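Local coordinates for thermotoga maritima TmcAL (Thermotoga maritima, PDB 5Y0T), which belongs to the HIGH nucleotidyl transferase family of the HUP clan and binds adenosine-5'-rp-alpha-thio-triphosphate in a pocket beside its central beta-sheet, at residues 1-10 and 28-38; 79-88 and 171-182. All coordinates share one frame; numbering follows the deposited sequence.

Contact 1 pairs two parallel strands at the core of the parallel sheet of the HUP-clan fold, and contact 2 packs the helix of residues 79-88 against that of 171-182; their centres lie about 15 Å apart. They meet around Val7, whose CG1 lies 3.5 Å from OH of Tyr175 and 3.5 Å from CE1 of Phe82, so the strand of 1-10 rests on the helix pair. Ser38 OG also packs against Phe82 CE2, at 3.6 Å. Contact 1 touches adenosine-5'-rp-alpha-thio-triphosphate directly through the backbone of Glu9 and Tyr10. Contact 2 lies farther from it, the nearest atoms of the Phe82 side chain and the ligand being about 5 Å apart.

Contact 1: residues 1-10 and 28-38; sequences MKVLGVVVEY and VKPDYTIAVMS. With TAT (adenosine-5'-rp-alpha-thio-triphosphate), chain E.
Strands 3-8 and 32-38 are the two parallel strands of a beta-alpha-beta unit, joined through helix 15-28, and backbone bonds run from Leu4 N to Tyr32 O through to Ser38 N and Val8 O. Where the chain turns into the second strand, Asp31 acts as a clamp: its OD1 takes the Lys2 N-H at 3.0 Å, met nearly along the C-O axis, while Asp31 N donates to Lys2 O at 2.7 Å. Beside it Met1 lays SD at the edge of the Tyr32 ring, 4.0 Å from CE2, a Met-aromatic contact; the hydroxyl of that ring bonds Glu348. Pro30, with no N-H to satisfy, suits a place where its CG packs on Leu4 CB. On one face of the sheet Leu4 lies side by side with Thr33, and further on Val8 CG2, set between its own backbone N and carbonyl carbon (chi1 -58°), reaches Met37 CB at 3.7 Å. Between them Val6 CG2 meets Ala35 CB, a methyl that leaves room for its branched neighbour. On the other, Val3 CG1 meets Ile34 CD1.

As in other HUP-clan folds, the ligand sits at the carboxyl end of the parallel strands. Just beyond strand 3-8 the N-H groups of Glu9 and Tyr10 converge on O2A of adenosine-5'-rp-alpha-thio-triphosphate, at 2.8 and 2.9 Å, two donors gripping one oxygen, and Val8 CG1 packs on C5' of the ligand. The Tyr10 ring has Val8 CB 3.6 Å above its centre. Across the strand ends Ser38 OG donates to the anti lone pair of Glu9 OE2 at 2.8 Å; Gln43 N binds that same oxygen, and Arg55 holds the carbonyl oxygens of Glu9 and Tyr10, so the loop is fixed on several sides.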
loop_
_atom_site.group_PDB
_atom_site.type_symbol
_atom_site.label_atom_id
_atom_site.label_comp_id
_atom_site.label_asym_id
_atom_site.label_seq_id
_atom_site.Cartn_x
_atom_site.Cartn_y
_atom_site.Cartn_z
ATOM N N MET A 1 -35.233 5.714 33.856
ATOM C CA MET A 1 -35.692 6.097 32.525
ATOM C C MET A 1 -35.156 5.169 31.442
ATOM O O MET A 1 -34.188 4.447 31.660
ATOM C CB MET A 1 -35.258 7.511 32.209
ATOM C CG MET A 1 -33.774 7.634 32.123
ATOM S SD MET A 1 -33.275 8.839 30.883
ATOM C CE MET A 1 -31.559 8.800 31.215
ATOM N N LYS A 2 -35.766 5.224 30.264
ATOM C CA LYS A 2 -35.388 4.329 29.177
ATOM C C LYS A 2 -34.575 5.004 28.073
ATOM O O LYS A 2 -34.914 6.105 27.616
ATOM C CB LYS A 2 -36.640 3.692 28.571
ATOM C CG LYS A 2 -37.347 2.691 29.481
ATOM C CD LYS A 2 -38.454 1.956 28.726
ATOM C CE LYS A 2 -39.164 0.948 29.602
ATOM N NZ LYS A 2 -40.169 0.162 28.820
ATOM N N VAL A 3 -33.523 4.316 27.627
ATOM C CA VAL A 3 -32.705 4.777 26.515
ATOM C C VAL A 3 -32.552 3.675 25.483
ATOM O O VAL A 3 -32.044 2.592 25.775
ATOM C CB VAL A 3 -31.301 5.236 26.967
ATOM C CG1 VAL A 3 -30.454 5.616 25.746
ATOM C CG2 VAL A 3 -31.418 6.417 27.940
ATOM N N LEU A 4 -33.002 3.966 24.271
ATOM C CA LEU A 4 -32.914 3.031 23.162
ATOM C C LEU A 4 -31.543 3.079 22.499
ATOM O O LEU A 4 -31.099 4.160 22.112
ATOM C CB LEU A 4 -33.971 3.368 22.118
ATOM C CG LEU A 4 -33.901 2.606 20.796
ATOM C CD1 LEU A 4 -34.133 1.102 21.059
ATOM C CD2 LEU A 4 -34.925 3.182 19.819
ATOM N N GLY A 5 -30.856 1.940 22.420
ATOM C CA GLY A 5 -29.679 1.822 21.561
ATOM C C GLY A 5 -30.025 1.089 20.267
ATOM O O GLY A 5 -30.817 0.129 20.281
ATOM N N VAL A 6 -29.373 1.467 19.172
ATOM C CA VAL A 6 -29.514 0.751 17.908
ATOM C C VAL A 6 -28.129 0.615 17.267
ATOM O O VAL A 6 -27.274 1.507 17.388
ATOM C CB VAL A 6 -30.512 1.431 16.925
ATOM C CG1 VAL A 6 -31.948 1.455 17.522
ATOM C CG2 VAL A 6 -30.077 2.854 16.537
ATOM N N VAL A 7 -27.919 -0.529 16.623
ATOM C CA VAL A 7 -26.665 -0.856 15.939
ATOM C C VAL A 7 -26.906 -0.704 14.453
ATOM O O VAL A 7 -27.809 -1.338 13.920
ATOM C CB VAL A 7 -26.209 -2.293 16.243
ATOM C CG1 VAL A 7 -24.890 -2.618 15.487
ATOM C CG2 VAL A 7 -26.058 -2.493 17.757
ATOM N N VAL A 8 -26.149 0.160 13.780
ATOM C CA VAL A 8 -26.513 0.553 12.422
ATOM C C VAL A 8 -25.296 0.795 11.544
ATOM O O VAL A 8 -24.187 0.978 12.025
ATOM C CB VAL A 8 -27.378 1.855 12.407
ATOM C CG1 VAL A 8 -28.654 1.682 13.235
ATOM C CG2 VAL A 8 -26.560 3.039 12.938
ATOM N N GLU A 9 -25.534 0.804 10.240
ATOM C CA GLU A 9 -24.512 1.102 9.240
ATOM C C GLU A 9 -25.018 2.253 8.379
ATOM O O GLU A 9 -24.252 3.156 8.052
ATOM C CB GLU A 9 -24.150 -0.140 8.436
ATOM C CG GLU A 9 -23.451 -1.154 9.332
ATOM C CD GLU A 9 -22.537 -2.084 8.560
ATOM O OE1 GLU A 9 -23.040 -2.780 7.659
ATOM O OE2 GLU A 9 -21.314 -2.081 8.828
ATOM N N TYR A 10 -26.270 2.152 7.920
ATOM C CA TYR A 10 -26.916 3.235 7.177
ATOM C C TYR A 10 -26.125 3.554 5.905
ATOM O O TYR A 10 -25.666 4.682 5.725
ATOM C CB TYR A 10 -27.043 4.510 8.056
ATOM C CG TYR A 10 -28.044 4.423 9.210
ATOM C CD1 TYR A 10 -29.089 3.493 9.200
ATOM C CD2 TYR A 10 -27.949 5.284 10.300
ATOM C CE1 TYR A 10 -30.012 3.424 10.255
ATOM C CE2 TYR A 10 -28.861 5.224 11.352
ATOM C CZ TYR A 10 -29.890 4.304 11.327
ATOM O OH TYR A 10 -30.803 4.264 12.372
ATOM N N VAL A 28 -40.492 0.884 22.310
ATOM C CA VAL A 28 -39.800 1.066 23.587
ATOM C C VAL A 28 -40.191 2.363 24.305
ATOM O O VAL A 28 -40.139 2.436 25.534
ATOM C CB VAL A 28 -38.268 1.007 23.349
ATOM C CG1 VAL A 28 -37.466 1.435 24.579
ATOM C CG2 VAL A 28 -37.891 -0.418 22.909
ATOM N N LYS A 29 -40.611 3.371 23.537
ATOM C CA LYS A 29 -40.906 4.703 24.095
ATOM C C LYS A 29 -39.757 5.226 24.945
ATOM O O LYS A 29 -39.937 5.564 26.122
ATOM C CB LYS A 29 -42.197 4.665 24.915
ATOM C CG LYS A 29 -43.397 4.276 24.060
ATOM C CD LYS A 29 -44.693 4.287 24.828
ATOM C CE LYS A 29 -45.824 3.894 23.898
ATOM N NZ LYS A 29 -45.678 4.576 22.569
ATOM N N PRO A 30 -38.566 5.308 24.346
ATOM C CA PRO A 30 -37.405 5.765 25.114
ATOM C C PRO A 30 -37.408 7.278 25.309
ATOM O O PRO A 30 -38.063 8.022 24.558
ATOM C CB PRO A 30 -36.221 5.328 24.246
ATOM C CG PRO A 30 -36.755 5.485 22.820
ATOM C CD PRO A 30 -38.260 5.157 22.911
ATOM N N ASP A 31 -36.686 7.727 26.330
ATOM C CA ASP A 31 -36.475 9.154 26.553
ATOM C C ASP A 31 -35.440 9.688 25.550
ATOM O O ASP A 31 -35.521 10.832 25.116
ATOM C CB ASP A 31 -36.028 9.405 28.001
ATOM C CG ASP A 31 -37.097 9.012 29.008
ATOM O OD1 ASP A 31 -36.971 7.960 29.673
ATOM O OD2 ASP A 31 -38.090 9.738 29.098
ATOM N N TYR A 32 -34.492 8.833 25.170
ATOM C CA TYR A 32 -33.449 9.169 24.197
ATOM C C TYR A 32 -33.116 7.962 23.342
ATOM O O TYR A 32 -33.319 6.832 23.761
ATOM C CB TYR A 32 -32.158 9.653 24.889
ATOM C CG TYR A 32 -32.373 10.813 25.837
ATOM C CD1 TYR A 32 -32.304 12.136 25.382
ATOM C CD2 TYR A 32 -32.648 10.587 27.186
ATOM C CE1 TYR A 32 -32.503 13.197 26.241
ATOM C CE2 TYR A 32 -32.858 11.643 28.050
ATOM C CZ TYR A 32 -32.781 12.942 27.568
ATOM O OH TYR A 32 -32.990 13.978 28.425
ATOM N N THR A 33 -32.565 8.220 22.159
ATOM C CA THR A 33 -32.117 7.173 21.249
ATOM C C THR A 33 -30.653 7.403 20.871
ATOM O O THR A 33 -30.282 8.488 20.438
ATOM C CB THR A 33 -32.979 7.146 19.977
ATOM O OG1 THR A 33 -34.329 6.847 20.343
ATOM C CG2 THR A 33 -32.486 6.099 18.991
ATOM N N ILE A 34 -29.841 6.372 21.051
ATOM C CA ILE A 34 -28.424 6.420 20.766
ATOM C C ILE A 34 -28.103 5.380 19.702
ATOM O O ILE A 34 -28.514 4.227 19.820
ATOM C CB ILE A 34 -27.606 6.144 22.032
ATOM C CG1 ILE A 34 -27.842 7.257 23.068
ATOM C CG2 ILE A 34 -26.130 6.010 21.692
ATOM C CD1 ILE A 34 -27.223 6.935 24.430
ATOM N N ALA A 35 -27.381 5.780 18.659
ATOM C CA ALA A 35 -26.962 4.820 17.626
ATOM C C ALA A 35 -25.462 4.604 17.685
ATOM O O ALA A 35 -24.725 5.555 17.895
ATOM C CB ALA A 35 -27.364 5.308 16.241
ATOM N N VAL A 36 -25.024 3.355 17.537
ATOM C CA VAL A 36 -23.615 3.060 17.298
ATOM C C VAL A 36 -23.545 2.617 15.850
ATOM O O VAL A 36 -24.216 1.667 15.443
ATOM C CB VAL A 36 -23.021 1.987 18.289
ATOM C CG1 VAL A 36 -23.731 0.604 18.186
ATOM C CG2 VAL A 36 -21.502 1.845 18.089
ATOM N N MET A 37 -22.739 3.346 15.073
ATOM C CA MET A 37 -22.751 3.275 13.622
ATOM C C MET A 37 -21.352 2.980 13.083
ATOM O O MET A 37 -20.375 3.588 13.509
ATOM C CB MET A 37 -23.261 4.604 13.028
ATOM C CG MET A 37 -23.492 4.602 11.513
ATOM S SD MET A 37 -23.872 6.249 10.875
ATOM C CE MET A 37 -22.205 6.922 10.804
ATOM N N SER A 38 -21.266 2.053 12.140
ATOM C CA SER A 38 -20.031 1.851 11.400
ATOM C C SER A 38 -19.604 3.155 10.745
ATOM O O SER A 38 -20.437 3.934 10.275
ATOM C CB SER A 38 -20.212 0.767 10.338
ATOM O OG SER A 38 -20.404 -0.501 10.944
HETATM N N1 TAT E . -37.391 -3.431 7.715
HETATM C C2 TAT E . -37.178 -3.386 9.044
HETATM N N3 TAT E . -35.977 -3.139 9.595
HETATM C C4 TAT E . -34.893 -2.916 8.813
HETATM C C5 TAT E . -35.047 -2.929 7.355
HETATM C C6 TAT E . -36.401 -3.216 6.826
HETATM N N6 TAT E . -36.635 -3.254 5.492
HETATM N N7 TAT E . -33.830 -2.670 6.832
HETATM C C8 TAT E . -32.965 -2.492 7.865
HETATM N N9 TAT E . -33.607 -2.640 9.042
HETATM P PA TAT E . -28.253 -1.553 9.006
HETATM P PB TAT E . -28.922 -3.683 7.094
HETATM P PG TAT E . -29.778 -3.920 4.344
HETATM C "C1'" TAT E . -32.994 -2.537 10.385
HETATM O O1A TAT E . -30.743 -3.039 3.570
HETATM O O1B TAT E . -27.735 -4.520 6.724
HETATM S S1G TAT E . -27.213 -2.663 10.217
HETATM C "C2'" TAT E . -31.864 -3.556 10.521
HETATM O "O2'" TAT E . -32.358 -4.869 10.788
HETATM O O2A TAT E . -27.776 -0.132 8.754
HETATM O O2B TAT E . -29.967 -4.257 8.016
HETATM O O2G TAT E . -28.388 -3.937 3.739
HETATM C "C3'" TAT E . -31.058 -2.968 11.658
HETATM O "O3'" TAT E . -31.601 -3.357 12.934
HETATM O O3A TAT E . -28.411 -2.220 7.543
HETATM O O3B TAT E . -29.642 -3.137 5.749
HETATM O O3G TAT E . -30.283 -5.292 4.722
HETATM C "C4'" TAT E . -31.246 -1.467 11.467
HETATM O "O4'" TAT E . -32.367 -1.276 10.596
HETATM C "C5'" TAT E . -30.016 -0.813 10.828
HETATM O "O5'" TAT E . -29.749 -1.475 9.591
#

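Contact 2: residues 79-88 and 171-182; sequences AGGFAFGAVC and LGVEYIHSALKI
Ala83 drops its methyl into a hole formed by Leu171, Glu174, Tyr175 and Ser178, with CB 3.5 Å from both Glu174 CB and Tyr175 CD1. One turn on, Val87 fills the next hole, among Tyr175, Ser178, Ala179 and Ile182: its CG2 comes 3.4 Å from Tyr175 O, while CG1, trans to the backbone N (chi1 171°), lies over Ala179. This is knobs-into-holes packing of two helices crossing at -51°, and the small residues Gly80, Ala83 and Ser178 are consistent with an axis separation of 8.2 Å for these segments. At one end Leu171 CD2 bridges Ala79 CB and Phe82 CD1; at the other, Ile182 CG2 touches Phe84 CE1 at 3.8 Å and also Cys88 SG. Phe82 and Tyr175 cross obliquely, the tyrosine OH lying in the plane of the phenylalanine ring, 3.6 Å from CE1.

Ser178 OG lies in the plane of the Phe84 ring, at its edge. That hydroxyl donates to Glu174 O at 3.0 Å, from the face opposite to Ser178 N, which satisfies a polar group inside the interface. A water donates to Gly80 O and to Glu174 OE1, linking the helices where no direct hydrogen bond does; Glu174 OE2 is salt-bridged to Arg143. Farther out, Phe188 of strand 187-192 packs on Tyr175 and Ala179, and Val7 of the central sheet touches Ala86.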
loop_
_atom_site.group_PDB
_atom_site.type_symbol
_atom_site.label_atom_id
_atom_site.label_comp_id
_atom_site.label_asym_id
_atom_site.label_seq_id
_atom_site.Cartn_x
_atom_site.Cartn_y
_atom_site.Cartn_z
ATOM N N ALA A 79 -19.933 -11.260 11.912
ATOM C CA ALA A 79 -21.023 -10.898 12.809
ATOM C C ALA A 79 -20.652 -10.987 14.294
ATOM O O ALA A 79 -21.062 -10.145 15.068
ATOM C CB ALA A 79 -22.246 -11.777 12.520
ATOM N N GLY A 80 -19.904 -12.018 14.686
ATOM C CA GLY A 80 -19.503 -12.191 16.078
ATOM C C GLY A 80 -18.730 -10.996 16.629
ATOM O O GLY A 80 -19.065 -10.442 17.686
ATOM N N GLY A 81 -17.687 -10.589 15.912
ATOM C CA GLY A 81 -16.880 -9.468 16.349
ATOM C C GLY A 81 -17.616 -8.146 16.255
ATOM O O GLY A 81 -17.482 -7.284 17.126
ATOM N N PHE A 82 -18.378 -7.982 15.178
ATOM C CA PHE A 82 -19.175 -6.773 14.951
ATOM C C PHE A 82 -20.149 -6.573 16.116
ATOM O O PHE A 82 -20.231 -5.489 16.724
ATOM C CB PHE A 82 -19.912 -6.907 13.606
ATOM C CG PHE A 82 -20.873 -5.785 13.297
ATOM C CD1 PHE A 82 -22.195 -5.838 13.732
ATOM C CD2 PHE A 82 -20.473 -4.710 12.520
ATOM C CE1 PHE A 82 -23.095 -4.822 13.414
ATOM C CE2 PHE A 82 -21.376 -3.675 12.206
ATOM C CZ PHE A 82 -22.687 -3.743 12.655
ATOM N N ALA A 83 -20.867 -7.638 16.439
ATOM C CA ALA A 83 -21.860 -7.588 17.500
ATOM C C ALA A 83 -21.197 -7.294 18.833
ATOM O O ALA A 83 -21.713 -6.529 19.639
ATOM C CB ALA A 83 -22.637 -8.905 17.571
ATOM N N PHE A 84 -20.043 -7.905 19.059
ATOM C CA PHE A 84 -19.390 -7.771 20.351
ATOM C C PHE A 84 -18.961 -6.332 20.580
ATOM O O PHE A 84 -19.161 -5.787 21.661
ATOM C CB PHE A 84 -18.183 -8.692 20.454
ATOM C CG PHE A 84 -17.407 -8.522 21.734
ATOM C CD1 PHE A 84 -17.914 -9.006 22.934
ATOM C CD2 PHE A 84 -16.164 -7.890 21.731
ATOM C CE1 PHE A 84 -17.199 -8.864 24.125
ATOM C CE2 PHE A 84 -15.439 -7.743 22.911
ATOM C CZ PHE A 84 -15.953 -8.232 24.108
ATOM N N GLY A 85 -18.358 -5.731 19.558
ATOM C CA GLY A 85 -17.969 -4.335 19.632
ATOM C C GLY A 85 -19.165 -3.424 19.841
ATOM O O GLY A 85 -19.135 -2.528 20.668
ATOM N N ALA A 86 -20.233 -3.660 19.091
ATOM C CA ALA A 86 -21.392 -2.796 19.154
ATOM C C ALA A 86 -22.080 -2.819 20.516
ATOM O O ALA A 86 -22.455 -1.775 21.049
ATOM C CB ALA A 86 -22.385 -3.193 18.052
ATOM N N VAL A 87 -22.267 -4.011 21.076
ATOM C CA VAL A 87 -22.891 -4.131 22.396
ATOM C C VAL A 87 -21.951 -3.547 23.474
ATOM O O VAL A 87 -22.401 -2.898 24.421
ATOM C CB VAL A 87 -23.261 -5.613 22.697
ATOM C CG1 VAL A 87 -23.713 -5.812 24.142
ATOM C CG2 VAL A 87 -24.360 -6.084 21.737
ATOM N N CYS A 88 -20.642 -3.735 23.328
ATOM C CA CYS A 88 -19.726 -3.140 24.312
ATOM C C CYS A 88 -19.842 -1.607 24.346
ATOM O O CYS A 88 -19.847 -1.009 25.422
ATOM C CB CYS A 88 -18.269 -3.529 24.030
ATOM S SG CYS A 88 -17.806 -5.190 24.526
ATOM N N LEU A 171 -27.034 -12.131 13.531
ATOM C CA LEU A 171 -26.555 -10.944 14.231
ATOM C C LEU A 171 -27.256 -10.773 15.569
ATOM O O LEU A 171 -26.617 -10.469 16.578
ATOM C CB LEU A 171 -26.763 -9.691 13.380
ATOM C CG LEU A 171 -25.617 -9.278 12.469
ATOM C CD1 LEU A 171 -26.075 -8.166 11.549
ATOM C CD2 LEU A 171 -24.425 -8.824 13.310
ATOM N N GLY A 172 -28.579 -10.940 15.562
ATOM C CA GLY A 172 -29.374 -10.825 16.774
ATOM C C GLY A 172 -28.889 -11.729 17.889
ATOM O O GLY A 172 -28.759 -11.305 19.042
ATOM N N VAL A 173 -28.627 -12.985 17.549
ATOM C CA VAL A 173 -28.130 -13.941 18.528
ATOM C C VAL A 173 -26.778 -13.468 19.039
ATOM O O VAL A 173 -26.501 -13.526 20.236
ATOM C CB VAL A 173 -28.027 -15.373 17.915
ATOM C CG1 VAL A 173 -27.110 -16.272 18.739
ATOM C CG2 VAL A 173 -29.420 -15.976 17.798
ATOM N N GLU A 174 -25.945 -12.962 18.136
ATOM C CA GLU A 174 -24.624 -12.499 18.545
ATOM C C GLU A 174 -24.703 -11.255 19.441
ATOM O O GLU A 174 -23.889 -11.124 20.351
ATOM C CB GLU A 174 -23.746 -12.206 17.333
ATOM C CG GLU A 174 -23.478 -13.431 16.417
ATOM C CD GLU A 174 -22.481 -14.433 16.990
ATOM O OE1 GLU A 174 -22.105 -14.319 18.170
ATOM O OE2 GLU A 174 -22.071 -15.354 16.248
ATOM N N TYR A 175 -25.658 -10.348 19.201
ATOM C CA TYR A 175 -25.822 -9.193 20.119
ATOM C C TYR A 175 -26.151 -9.680 21.527
ATOM O O TYR A 175 -25.603 -9.194 22.522
ATOM C CB TYR A 175 -26.945 -8.226 19.690
ATOM C CG TYR A 175 -26.784 -7.539 18.353
ATOM C CD1 TYR A 175 -25.569 -7.008 17.956
ATOM C CD2 TYR A 175 -27.877 -7.422 17.480
ATOM C CE1 TYR A 175 -25.428 -6.387 16.730
ATOM C CE2 TYR A 175 -27.742 -6.793 16.234
ATOM C CZ TYR A 175 -26.521 -6.284 15.871
ATOM O OH TYR A 175 -26.371 -5.683 14.648
ATOM N N ILE A 176 -27.095 -10.613 21.606
ATOM C CA ILE A 176 -27.569 -11.093 22.884
ATOM C C ILE A 176 -26.467 -11.883 23.581
ATOM O O ILE A 176 -26.232 -11.727 24.781
ATOM C CB ILE A 176 -28.841 -11.965 22.711
ATOM C CG1 ILE A 176 -29.996 -11.114 22.160
ATOM C CG2 ILE A 176 -29.251 -12.597 24.033
ATOM C CD1 ILE A 176 -31.145 -11.928 21.572
ATOM N N HIS A 177 -25.785 -12.728 22.819
ATOM C CA HIS A 177 -24.668 -13.494 23.358
ATOM C C HIS A 177 -23.608 -12.561 23.922
ATOM O O HIS A 177 -23.120 -12.783 25.028
ATOM C CB HIS A 177 -24.065 -14.397 22.288
ATOM C CG HIS A 177 -22.953 -15.264 22.790
ATOM N ND1 HIS A 177 -22.025 -15.840 21.951
ATOM C CD2 HIS A 177 -22.615 -15.646 24.045
ATOM C CE1 HIS A 177 -21.162 -16.542 22.666
ATOM N NE2 HIS A 177 -21.499 -16.444 23.940
ATOM N N SER A 178 -23.266 -11.510 23.172
ATOM C CA SER A 178 -22.311 -10.497 23.636
ATOM C C SER A 178 -22.746 -9.842 24.945
ATOM O O SER A 178 -21.943 -9.673 25.866
ATOM C CB SER A 178 -22.116 -9.419 22.563
ATOM O OG SER A 178 -21.386 -9.957 21.466
ATOM N N ALA A 179 -24.020 -9.473 25.035
ATOM C CA ALA A 179 -24.520 -8.865 26.263
ATOM C C ALA A 179 -24.377 -9.830 27.433
ATOM O O ALA A 179 -24.013 -9.423 28.530
ATOM C CB ALA A 179 -25.962 -8.459 26.102
ATOM N N LEU A 180 -24.671 -11.113 27.197
ATOM C CA LEU A 180 -24.503 -12.127 28.240
ATOM C C LEU A 180 -23.040 -12.198 28.655
ATOM O O LEU A 180 -22.720 -12.186 29.850
ATOM C CB LEU A 180 -24.991 -13.507 27.762
ATOM C CG LEU A 180 -26.512 -13.644 27.644
ATOM C CD1 LEU A 180 -26.928 -15.009 27.058
ATOM C CD2 LEU A 180 -27.137 -13.430 29.013
ATOM N N LYS A 181 -22.145 -12.250 27.673
ATOM C CA LYS A 181 -20.715 -12.345 27.989
ATOM C C LYS A 181 -20.224 -11.188 28.847
ATOM O O LYS A 181 -19.432 -11.392 29.768
ATOM C CB LYS A 181 -19.865 -12.415 26.716
ATOM C CG LYS A 181 -20.060 -13.680 25.911
ATOM C CD LYS A 181 -18.824 -13.987 25.079
ATOM C CE LYS A 181 -18.222 -12.723 24.495
ATOM N NZ LYS A 181 -17.198 -13.021 23.458
ATOM N N ILE A 182 -20.657 -9.971 28.545
ATOM C CA ILE A 182 -20.153 -8.844 29.308
ATOM C C ILE A 182 -21.021 -8.509 30.509
ATOM O O ILE A 182 -20.746 -7.548 31.219
ATOM C CB ILE A 182 -19.978 -7.574 28.420
ATOM C CG1 ILE A 182 -21.321 -7.011 27.946
ATOM C CG2 ILE A 182 -19.063 -7.890 27.237
ATOM C CD1 ILE A 182 -21.170 -5.652 27.203
HETATM O O HOH W 1 -20.497 -12.593 19.561
#